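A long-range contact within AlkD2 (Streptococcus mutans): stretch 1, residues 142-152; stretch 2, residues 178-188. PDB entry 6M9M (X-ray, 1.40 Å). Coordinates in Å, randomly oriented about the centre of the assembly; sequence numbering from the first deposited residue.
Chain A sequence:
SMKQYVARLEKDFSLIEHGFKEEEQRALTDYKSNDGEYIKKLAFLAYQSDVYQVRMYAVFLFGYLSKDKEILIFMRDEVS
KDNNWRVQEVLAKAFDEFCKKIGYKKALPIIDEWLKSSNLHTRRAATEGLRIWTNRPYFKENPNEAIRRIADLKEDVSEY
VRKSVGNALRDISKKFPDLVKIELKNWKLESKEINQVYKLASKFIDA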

ATOM      1  N   ASN A 142     -13.454 -14.529   3.263  1.00 16.28           N
ATOM      2  CA  ASN A 142     -14.546 -13.750   2.684  1.00 16.47           C
ATOM      3  C   ASN A 142     -14.058 -13.111   1.393  1.00 15.69           C
ATOM      4  O   ASN A 142     -13.968 -11.888   1.280  1.00 14.93           O
ATOM      5  N   PRO A 143     -13.723 -13.921   0.393  1.00 16.27           N
ATOM      6  CA  PRO A 143     -13.107 -13.366  -0.823  1.00 16.32           C
ATOM      7  C   PRO A 143     -13.932 -12.313  -1.538  1.00 15.17           C
ATOM      8  O   PRO A 143     -13.353 -11.414  -2.156  1.00 14.39           O
ATOM      9  N   ASN A 144     -15.265 -12.405  -1.514  1.00 16.78           N
ATOM     10  CA  ASN A 144     -16.065 -11.378  -2.167  1.00 17.71           C
ATOM     11  C   ASN A 144     -15.896 -10.012  -1.503  1.00 16.92           C
ATOM     12  O   ASN A 144     -16.135  -8.992  -2.147  1.00 17.94           O
ATOM     13  N   GLU A 145     -15.505  -9.966  -0.223  1.00 15.72           N
ATOM     14  CA  GLU A 145     -15.263  -8.667   0.403  1.00 15.15           C
ATOM     15  C   GLU A 145     -14.023  -7.985  -0.157  1.00 14.11           C
ATOM     16  O   GLU A 145     -13.923  -6.753  -0.089  1.00 14.10           O
ATOM     17  N   ALA A 146     -13.094  -8.760  -0.715  1.00 13.07           N
ATOM     18  CA  ALA A 146     -11.975  -8.197  -1.456  1.00 12.08           C
ATOM     19  C   ALA A 146     -12.390  -7.870  -2.880  1.00 11.76           C
ATOM     20  O   ALA A 146     -12.136  -6.769  -3.367  1.00 11.62           O
ATOM     21  N   ILE A 147     -13.026  -8.823  -3.568  1.00 12.28           N
ATOM     22  CA  ILE A 147     -13.379  -8.622  -4.971  1.00 12.44           C
ATOM     23  C   ILE A 147     -14.238  -7.370  -5.129  1.00 12.57           C
ATOM     24  O   ILE A 147     -14.011  -6.550  -6.028  1.00 12.48           O
ATOM     25  N   ARG A 148     -15.250  -7.207  -4.267  0.99 12.95           N
ATOM     26  CA  ARG A 148     -16.161  -6.074  -4.413  1.00 14.24           C
ATOM     27  C   ARG A 148     -15.421  -4.754  -4.237  1.00 12.70           C
ATOM     28  O   ARG A 148     -15.643  -3.793  -4.987  1.00 13.38           O
ATOM     29  N   ARG A 149     -14.538  -4.688  -3.243  1.00 11.53           N
ATOM     30  CA  ARG A 149     -13.833  -3.447  -2.953  1.00 11.09           C
ATOM     31  C   ARG A 149     -12.887  -3.072  -4.084  1.00 11.19           C
ATOM     32  O   ARG A 149     -12.788  -1.899  -4.449  1.00 12.24           O
ATOM     33  N   ILE A 150     -12.180  -4.054  -4.632  1.00 11.42           N
ATOM     34  CA  ILE A 150     -11.241  -3.794  -5.714  1.00 11.27           C
ATOM     35  C   ILE A 150     -11.996  -3.406  -6.978  1.00 10.01           C
ATOM     36  O   ILE A 150     -11.655  -2.431  -7.667  1.00 10.77           O
ATOM     37  N   ALA A 151     -13.050  -4.165  -7.304  1.00 11.54           N
ATOM     38  CA  ALA A 151     -13.786  -3.939  -8.548  1.00 11.04           C
ATOM     39  C   ALA A 151     -14.477  -2.582  -8.559  1.00 11.20           C
ATOM     40  O   ALA A 151     -14.723  -2.039  -9.643  1.00 12.27           O
ATOM     41  N   ASP A 152     -14.766  -2.007  -7.383  1.00 11.34           N
ATOM     42  CA  ASP A 152     -15.334  -0.673  -7.335  1.00 13.12           C
ATOM     43  C   ASP A 152     -14.429   0.374  -7.973  1.00 12.16           C
ATOM     44  O   ASP A 152     -14.903   1.461  -8.322  1.00 15.16           O
ATOM     45  N   ASP A 178     -14.066 -19.076  -9.813  1.00 25.63           N
ATOM     46  CA  ASP A 178     -15.519 -19.000  -9.881  1.00 26.85           C
ATOM     47  C   ASP A 178     -16.017 -17.617  -9.468  1.00 25.56           C
ATOM     48  O   ASP A 178     -16.860 -17.017 -10.140  1.00 27.48           O
ATOM     49  N   LEU A 179     -15.477 -17.073  -8.378  1.00 24.28           N
ATOM     50  CA  LEU A 179     -15.989 -15.799  -7.885  1.00 22.99           C
ATOM     51  C   LEU A 179     -15.582 -14.639  -8.788  1.00 21.63           C
ATOM     52  O   LEU A 179     -16.354 -13.691  -8.969  1.00 22.04           O
ATOM     53  N   VAL A 180     -14.365 -14.665  -9.331  1.00 20.31           N
ATOM     54  CA  VAL A 180     -13.960 -13.573 -10.214  1.00 19.91           C
ATOM     55  C   VAL A 180     -14.774 -13.615 -11.505  1.00 21.16           C
ATOM     56  O   VAL A 180     -15.201 -12.573 -12.015  1.00 21.71           O
ATOM     57  N   LYS A 181     -15.040 -14.816 -12.032  1.00 22.45           N
ATOM     58  CA  LYS A 181     -15.869 -14.939 -13.228  1.00 24.61           C
ATOM     59  C   LYS A 181     -17.242 -14.311 -13.008  1.00 25.39           C
ATOM     60  O   LYS A 181     -17.733 -13.551 -13.847  1.00 26.40           O
ATOM     61  N   ILE A 182     -17.869 -14.604 -11.869  1.00 25.52           N
ATOM     62  CA  ILE A 182     -19.174 -14.024 -11.571  1.00 26.60           C
ATOM     63  C   ILE A 182     -19.102 -12.502 -11.531  1.00 25.47           C
ATOM     64  O   ILE A 182     -19.980 -11.812 -12.060  1.00 27.51           O
ATOM     65  N   GLU A 183     -18.074 -11.952 -10.885  1.00 23.49           N
ATOM     66  CA  GLU A 183     -17.940 -10.502 -10.831  1.00 22.56           C
ATOM     67  C   GLU A 183     -17.788  -9.913 -12.231  1.00 23.04           C
ATOM     68  O   GLU A 183     -18.482  -8.957 -12.591  1.00 23.45           O
ATOM     69  N   LEU A 184     -16.877 -10.475 -13.032  1.00 22.54           N
ATOM     70  CA  LEU A 184     -16.578  -9.901 -14.342  1.00 23.30           C
ATOM     71  C   LEU A 184     -17.772  -9.992 -15.282  1.00 25.28           C
ATOM     72  O   LEU A 184     -17.970  -9.100 -16.111  1.00 25.15           O
ATOM     73  N   LYS A 185     -18.575 -11.052 -15.166  1.00 27.50           N
ATOM     74  CA  LYS A 185     -19.716 -11.210 -16.057  1.00 30.12           C
ATOM     75  C   LYS A 185     -20.701 -10.059 -15.926  1.00 30.23           C
ATOM     76  O   LYS A 185     -21.433  -9.778 -16.879  1.00 31.39           O
ATOM     77  N   ASN A 186     -20.722  -9.378 -14.779  1.00 30.32           N
ATOM     78  CA  ASN A 186     -21.651  -8.277 -14.569  1.00 31.79           C
ATOM     79  C   ASN A 186     -21.156  -6.949 -15.133  1.00 28.28           C
ATOM     80  O   ASN A 186     -21.921  -5.978 -15.140  1.00 30.04           O
ATOM     81  N   TRP A 187     -19.917  -6.874 -15.606  1.00 23.36           N
ATOM     82  CA  TRP A 187     -19.370  -5.608 -16.066  1.00 21.12           C
ATOM     83  C   TRP A 187     -19.874  -5.284 -17.469  1.00 22.18           C
ATOM     84  O   TRP A 187     -19.925  -6.153 -18.342  1.00 23.49           O
ATOM     85  N   LYS A 188     -20.221  -4.018 -17.684  1.00 21.72           N
ATOM     86  CA  LYS A 188     -20.556  -3.490 -19.006  1.00 21.30           C
ATOM     87  C   LYS A 188     -19.299  -2.805 -19.543  1.00 18.72           C
ATOM     88  O   LYS A 188     -18.884  -1.768 -19.021  1.00 17.25           O
TER

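Two helices of AlkD2 running in roughly the same direction meet in a small, mainly apolar side-chain contact, with no direct hydrogen bond between the stretches and one water joining them at the polar margin. The axes of the two helices approach to 10.6 Å, with their N-to-C directions 33° apart, and the two surfaces together bury 341 Å². The backbones come nearest at Asn144-Leu179 and Ile147-Val180, with CA-CA distances of 7.2 Å in both pairs. From stretch 1, Pro143, Ile147 and Ala151 point toward the partner; their spacing of four residues, about one helical turn, lines them up along one face. Leu179 and Glu183, also one turn apart, answer from stretch 2, followed by Trp187 beyond the helix.

At the first level, Leu179 (chi1 m, chi2 t) sends CD1 to within 3.4 Å of CG of Pro143, whose ring is C-gamma endo. Ile147 (m, t) occupies the middle: its CD1 lies 3.7 Å from CB of Leu179 and 4.0 Å from CG2 of Val180, a residue with chi1 t whose CA-to-CB bond points sideways. The other branch of Ile147 reaches further along the partner helix, placing CG2 3.6 Å from CG of Glu183, so that the aliphatic part of the acidic side chain serves as packing surface.

Glu183 (chi1 t, chi2 p) is held by its own stretch: Trp187 NE1 donates a nearly straight hydrogen bond to Glu183 OE2, 2.8 Å long with an angle of 170° at the hydrogen. This gives the carboxylate a polar partner beside an apolar neighbour, for the same OE2 lies 3.4 Å from CB of Ala151. That methyl also meets the indole of Trp187 (chi1 m) at its edge, near the ring plane, with CB of Ala151 3.9 Å from CZ2 of Trp187.

Asn144 (chi1 m) starts sideways, but its end comes nearer, bringing OD1 to 4.0 Å from CB of Leu179. Water 1 completes the link by donating hydrogen bonds to Asn144 OD1 and to the backbone O of Leu179, each 2.8 Å long; it thus bridges two acceptors that could not bond to each other directly. Within stretch 1, Glu145 OE1 forms salt bridges with Arg148 NH2 at 3.0 Å and with Arg149 NH1 at 2.9 Å, apart from the interhelical packing.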

ATOM      1  CB  ASN A 142     -15.015 -12.682   3.664  1.00 16.99           C
ATOM      2  CG  ASN A 142     -15.487 -13.260   4.959  1.00 17.26           C
ATOM      3  OD1 ASN A 142     -16.635 -13.681   5.078  1.00 19.80           O
ATOM      4  ND2 ASN A 142     -14.606 -13.305   5.931  1.00 16.85           N
ATOM      5  CB  PRO A 143     -12.874 -14.602  -1.703  1.00 17.70           C
ATOM      6  CG  PRO A 143     -13.747 -15.697  -1.113  1.00 19.38           C
ATOM      7  CD  PRO A 143     -13.829 -15.394   0.355  1.00 18.36           C
ATOM      8  CB  ASN A 144     -17.541 -11.777  -2.220  1.00 21.24           C
ATOM      9  CG  ASN A 144     -17.871 -12.630  -3.442  1.00 23.94           C
ATOM     10  OD1 ASN A 144     -17.219 -12.545  -4.485  1.00 24.95           O
ATOM     11  ND2 ASN A 144     -18.905 -13.444  -3.321  1.00 26.15           N
ATOM     12  CB  GLU A 145     -15.142  -8.805   1.917  1.00 15.98           C
ATOM     13  CG  GLU A 145     -16.411  -9.245   2.623  1.00 19.25           C
ATOM     14  CD  GLU A 145     -17.524  -8.212   2.581  1.00 23.24           C
ATOM     15  OE1 GLU A 145     -17.242  -6.998   2.570  1.00 24.07           O
ATOM     16  OE2 GLU A 145     -18.702  -8.625   2.571  1.00 26.80           O
ATOM     17  CB  ALA A 146     -10.807  -9.180  -1.449  1.00 13.52           C
ATOM     18  CB  ILE A 147     -14.073  -9.882  -5.527  1.00 13.35           C
ATOM     19  CG1 ILE A 147     -13.079 -11.046  -5.582  1.00 13.65           C
ATOM     20  CG2 ILE A 147     -14.669  -9.608  -6.898  1.00 14.40           C
ATOM     21  CD1 ILE A 147     -13.729 -12.394  -5.843  1.00 15.40           C
ATOM     22  CB  ARG A 148     -17.313  -6.167  -3.405  1.00 17.31           C
ATOM     23  CG  ARG A 148     -18.289  -5.000  -3.487  1.00 21.63           C
ATOM     24  CD  ARG A 148     -19.336  -5.021  -2.386  0.60 25.39           C
ATOM     25  NE  ARG A 148     -18.842  -4.464  -1.127  0.65 28.59           N
ATOM     26  CZ  ARG A 148     -18.578  -5.173  -0.030  0.66 30.66           C
ATOM     27  NH1 ARG A 148     -18.756  -6.487  -0.011  0.73 30.98           N
ATOM     28  NH2 ARG A 148     -18.139  -4.560   1.059  0.74 31.63           N
ATOM     29  CB  ARG A 149     -13.048  -3.587  -1.648  1.00 11.05           C
ATOM     30  CG  ARG A 149     -13.922  -3.456  -0.424  1.00 12.07           C
ATOM     31  CD  ARG A 149     -13.107  -3.639   0.874  1.00 12.65           C
ATOM     32  NE  ARG A 149     -13.887  -3.165   2.002  1.00 13.66           N
ATOM     33  CZ  ARG A 149     -14.811  -3.884   2.626  1.00 14.02           C
ATOM     34  NH1 ARG A 149     -15.013  -5.153   2.280  1.00 14.15           N
ATOM     35  NH2 ARG A 149     -15.516  -3.327   3.602  1.00 15.19           N
ATOM     36  CB  ILE A 150     -10.354  -5.029  -5.949  1.00 10.72           C
ATOM     37  CG1 ILE A 150      -9.485  -5.331  -4.736  1.00 11.36           C
ATOM     38  CG2 ILE A 150      -9.481  -4.815  -7.182  1.00 11.73           C
ATOM     39  CD1 ILE A 150      -8.995  -6.782  -4.687  1.00 12.29           C
ATOM     40  CB  ALA A 151     -14.799  -5.068  -8.762  1.00 12.70           C
ATOM     41  CB  ASP A 152     -15.590  -0.220  -5.895  1.00 17.73           C
ATOM     42  CG  ASP A 152     -16.786  -0.884  -5.247  1.00 24.32           C
ATOM     43  OD1 ASP A 152     -17.716  -1.292  -5.967  1.00 26.18           O
ATOM     44  OD2 ASP A 152     -16.803  -0.948  -3.989  1.00 27.04           O
ATOM     45  CB  ASP A 178     -16.151 -20.098  -9.008  1.00 30.42           C
ATOM     46  CG  ASP A 178     -15.774 -21.515  -9.453  1.00 34.25           C
ATOM     47  OD1 ASP A 178     -15.524 -21.734 -10.651  1.00 35.51           O
ATOM     48  OD2 ASP A 178     -15.743 -22.424  -8.596  1.00 36.37           O
ATOM     49  CB  LEU A 179     -15.493 -15.553  -6.467  1.00 23.14           C
ATOM     50  CG  LEU A 179     -15.938 -16.574  -5.424  1.00 24.38           C
ATOM     51  CD1 LEU A 179     -15.310 -16.230  -4.085  1.00 24.18           C
ATOM     52  CD2 LEU A 179     -17.447 -16.580  -5.346  1.00 26.09           C
ATOM     53  CB  VAL A 180     -12.437 -13.578 -10.445  1.00 17.74           C
ATOM     54  CG1 VAL A 180     -12.031 -12.516 -11.458  1.00 17.37           C
ATOM     55  CG2 VAL A 180     -11.719 -13.326  -9.120  1.00 17.33           C
ATOM     56  CB  LYS A 181     -15.980 -16.416 -13.612  1.00 26.66           C
ATOM     57  CG  LYS A 181     -16.842 -16.728 -14.831  1.00 28.35           C
ATOM     58  CD  LYS A 181     -16.753 -18.217 -15.198  1.00 29.36           C
ATOM     59  CE  LYS A 181     -17.645 -18.583 -16.378  1.00 31.45           C
ATOM     60  NZ  LYS A 181     -17.480 -20.016 -16.748  1.00 32.91           N
ATOM     61  CB  ILE A 182     -19.721 -14.607 -10.255  1.00 28.59           C
ATOM     62  CG1 ILE A 182     -20.135 -16.063 -10.458  1.00 29.83           C
ATOM     63  CG2 ILE A 182     -20.893 -13.773  -9.742  1.00 29.11           C
ATOM     64  CD1 ILE A 182     -20.376 -16.803  -9.173  1.00 30.79           C
ATOM     65  CB  GLU A 183     -16.745 -10.130  -9.950  1.00 21.28           C
ATOM     66  CG  GLU A 183     -16.372  -8.660  -9.982  1.00 21.59           C
ATOM     67  CD  GLU A 183     -17.445  -7.753  -9.421  1.00 22.58           C
ATOM     68  OE1 GLU A 183     -18.166  -8.171  -8.486  1.00 24.58           O
ATOM     69  OE2 GLU A 183     -17.564  -6.618  -9.919  1.00 22.16           O
ATOM     70  CB  LEU A 184     -15.360 -10.591 -14.966  1.00 23.21           C
ATOM     71  CG  LEU A 184     -14.042 -10.496 -14.189  1.00 24.05           C
ATOM     72  CD1 LEU A 184     -12.896 -11.170 -14.936  1.00 24.80           C
ATOM     73  CD2 LEU A 184     -13.696  -9.049 -13.896  1.00 23.96           C
ATOM     74  CB  LYS A 185     -20.416 -12.537 -15.763  1.00 33.65           C
ATOM     75  CG  LYS A 185     -21.417 -12.968 -16.827  1.00 37.23           C
ATOM     76  CD  LYS A 185     -22.105 -14.255 -16.418  1.00 40.30           C
ATOM     77  CE  LYS A 185     -23.168 -14.669 -17.423  1.00 42.13           C
ATOM     78  NZ  LYS A 185     -23.996 -15.791 -16.898  1.00 43.50           N
ATOM     79  CB  ASN A 186     -21.926  -8.104 -13.074  1.00 36.96           C
ATOM     80  CG  ASN A 186     -22.747  -9.240 -12.496  1.00 40.96           C
ATOM     81  OD1 ASN A 186     -23.662  -9.747 -13.141  1.00 41.86           O
ATOM     82  ND2 ASN A 186     -22.417  -9.648 -11.277  1.00 43.22           N
ATOM     83  CB  TRP A 187     -17.848  -5.678 -16.111  1.00 18.88           C
ATOM     84  CG  TRP A 187     -17.180  -5.775 -14.778  1.00 17.11           C
ATOM     85  CD1 TRP A 187     -17.763  -6.021 -13.567  1.00 17.71           C
ATOM     86  CD2 TRP A 187     -15.776  -5.647 -14.527  1.00 15.08           C
ATOM     87  NE1 TRP A 187     -16.805  -6.035 -12.579  1.00 16.90           N
ATOM     88  CE2 TRP A 187     -15.581  -5.809 -13.148  1.00 15.36           C
ATOM     89  CE3 TRP A 187     -14.659  -5.387 -15.339  1.00 15.18           C
ATOM     90  CZ2 TRP A 187     -14.322  -5.759 -12.564  1.00 14.50           C
ATOM     91  CZ3 TRP A 187     -13.417  -5.309 -14.749  1.00 13.60           C
ATOM     92  CH2 TRP A 187     -13.259  -5.499 -13.381  1.00 14.01           C
ATOM     93  CB  LYS A 188     -21.720  -2.507 -18.894  1.00 23.45           C
ATOM     94  CG  LYS A 188     -22.153  -1.909 -20.221  1.00 26.38           C
ATOM     95  CD  LYS A 188     -23.362  -0.999 -20.058  1.00 29.18           C
ATOM     96  CE  LYS A 188     -23.725  -0.346 -21.384  1.00 32.15           C
ATOM     97  NZ  LYS A 188     -24.874   0.599 -21.267  1.00 34.28           N
TER
HETATM   98  O   HOH W   1     -18.200 -12.675  -7.068  1.00 26.25           O